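Side-chain contact in bazooka, isoform C,LD29223p (Drosophila melanogaster, PDB 5OAK), which is a cell-polarity scaffold of the PAR3 family, given here by its first PDZ domain, which binds the C-terminal PDZ-binding motif of Par-6: residues 56-60 with 61-65. Residues are numbered along the deposited sequence; the frame is centred on the assembly and turned at random. Where two conformers were deposited one is given.
Sequences LEING and IKLIG
In a beta hairpin of the PDZ domain with a two-residue loop, I58 and I61 face each other as an antiparallel hydrogen-bonded pair across a type I' turn. I58 N gives its hydrogen to I61 O (3.0 Å), and I61 N returns one to I58 O, reaching it from above the carbonyl plane. N59 and G60, asparagine then glycine, readily adopt the positive phi values this turn demands. Beyond the non-hydrogen-bonded pair E57-K62, L63 N donates almost straight (174°) to L56 O at 2.8 Å; a water gives that oxygen a second bond and accepts from I64 N. In the E57 conformer given, one of two, the extended chain slants across K62, and OE2 makes its salt bridge with R87. On the face of I58 and I61, I58 CG1 lies anti to its carbonyl carbon (chi1 -59°) and the chain runs on extended, carrying CD1 to 4.1 Å from L63 CD1; both residues are buried, so aliphatic side chains suit these places. L56 CD2 meets I64 CD1 side by side, also at 4.1 Å. Helix 68-78 lies against the hairpin, receiving I58 on L75 and A78 and I61 on Q74, while strand 83-89 pairs with strand 54-58 and binds N59 OD1 through R85 N.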
loop_
_atom_site.group_PDB
_atom_site.type_symbol
_atom_site.label_atom_id
_atom_site.label_comp_id
_atom_site.label_asym_id
_atom_site.label_seq_id
_atom_site.Cartn_x
_atom_site.Cartn_y
_atom_site.Cartn_z
ATOM N N LEU A 56 0.166 -4.465 -5.246
ATOM C CA LEU A 56 -0.189 -4.400 -6.659
ATOM C C LEU A 56 -1.511 -3.692 -6.925
ATOM O O LEU A 56 -1.760 -3.241 -8.036
ATOM C CB LEU A 56 -0.252 -5.809 -7.240
ATOM C CG LEU A 56 1.037 -6.620 -7.150
ATOM C CD1 LEU A 56 0.854 -7.955 -7.849
ATOM C CD2 LEU A 56 2.188 -5.844 -7.762
ATOM N N GLU A 57 -2.361 -3.616 -5.913
ATOM C CA GLU A 57 -3.733 -3.156 -6.145
ATOM C C GLU A 57 -4.307 -2.651 -4.842
ATOM O O GLU A 57 -4.054 -3.263 -3.773
ATOM C CB GLU A 57 -4.583 -4.317 -6.716
ATOM C CG GLU A 57 -6.016 -4.001 -7.075
ATOM C CD GLU A 57 -6.712 -5.200 -7.730
ATOM O OE1 GLU A 57 -7.957 -5.234 -7.824
ATOM O OE2 GLU A 57 -5.996 -6.123 -8.161
ATOM N N ILE A 58 -5.069 -1.555 -4.904
ATOM C CA ILE A 58 -5.697 -1.012 -3.695
ATOM C C ILE A 58 -7.143 -0.729 -4.005
ATOM O O ILE A 58 -7.429 0.022 -4.930
ATOM C CB ILE A 58 -5.001 0.281 -3.192
ATOM C CG1 ILE A 58 -3.525 -0.025 -2.903
ATOM C CG2 ILE A 58 -5.721 0.792 -1.888
ATOM C CD1 ILE A 58 -2.743 1.194 -2.552
ATOM N N ASN A 59 -8.052 -1.357 -3.254
ATOM C CA ASN A 59 -9.497 -1.163 -3.438
ATOM C C ASN A 59 -9.882 -1.328 -4.905
ATOM O O ASN A 59 -10.647 -0.537 -5.487
ATOM C CB ASN A 59 -9.960 0.191 -2.882
ATOM C CG ASN A 59 -9.948 0.196 -1.383
ATOM O OD1 ASN A 59 -9.650 -0.813 -0.797
ATOM N ND2 ASN A 59 -10.268 1.306 -0.755
ATOM N N GLY A 60 -9.313 -2.362 -5.516
ATOM C CA GLY A 60 -9.654 -2.732 -6.883
ATOM C C GLY A 60 -8.964 -1.968 -7.995
ATOM O O GLY A 60 -9.151 -2.297 -9.173
ATOM N N ILE A 61 -8.126 -1.001 -7.630
ATOM C CA ILE A 61 -7.422 -0.156 -8.606
ATOM C C ILE A 61 -6.008 -0.749 -8.746
ATOM O O ILE A 61 -5.193 -0.711 -7.802
ATOM C CB ILE A 61 -7.356 1.313 -8.208
ATOM C CG1 ILE A 61 -8.767 1.877 -7.981
ATOM C CG2 ILE A 61 -6.571 2.118 -9.266
ATOM C CD1 ILE A 61 -9.690 1.658 -9.142
ATOM N N LYS A 62 -5.727 -1.330 -9.904
ATOM C CA LYS A 62 -4.402 -1.894 -10.181
ATOM C C LYS A 62 -3.353 -0.801 -10.262
ATOM O O LYS A 62 -3.532 0.217 -10.976
ATOM C CB LYS A 62 -4.498 -2.652 -11.461
ATOM C CG LYS A 62 -5.230 -3.937 -11.192
ATOM C CD LYS A 62 -5.316 -4.811 -12.425
ATOM C CE LYS A 62 -6.354 -5.916 -12.194
ATOM N NZ LYS A 62 -6.436 -6.811 -13.371
ATOM N N LEU A 63 -2.238 -0.979 -9.573
ATOM C CA LEU A 63 -1.229 0.068 -9.554
ATOM C C LEU A 63 -0.234 -0.030 -10.721
ATOM O O LEU A 63 0.386 0.988 -11.091
ATOM C CB LEU A 63 -0.443 0.037 -8.260
ATOM C CG LEU A 63 -1.302 0.202 -6.978
ATOM C CD1 LEU A 63 -0.370 0.293 -5.754
ATOM C CD2 LEU A 63 -2.197 1.446 -7.067
ATOM N N ILE A 64 -0.035 -1.219 -11.301
ATOM C CA ILE A 64 0.955 -1.360 -12.386
ATOM C C ILE A 64 0.482 -0.542 -13.603
ATOM O O ILE A 64 -0.705 -0.568 -13.943
ATOM C CB ILE A 64 1.145 -2.845 -12.739
ATOM C CG1 ILE A 64 1.945 -3.550 -11.631
ATOM C CG2 ILE A 64 1.889 -3.030 -14.033
ATOM C CD1 ILE A 64 1.934 -5.128 -11.801
ATOM N N GLY A 65 1.389 0.261 -14.179
ATOM C CA GLY A 65 1.071 1.092 -15.333
ATOM C C GLY A 65 0.664 2.490 -14.941
ATOM O O GLY A 65 0.609 3.369 -15.826
HETATM O O HOH W 1 -1.283 -4.000 -10.610
#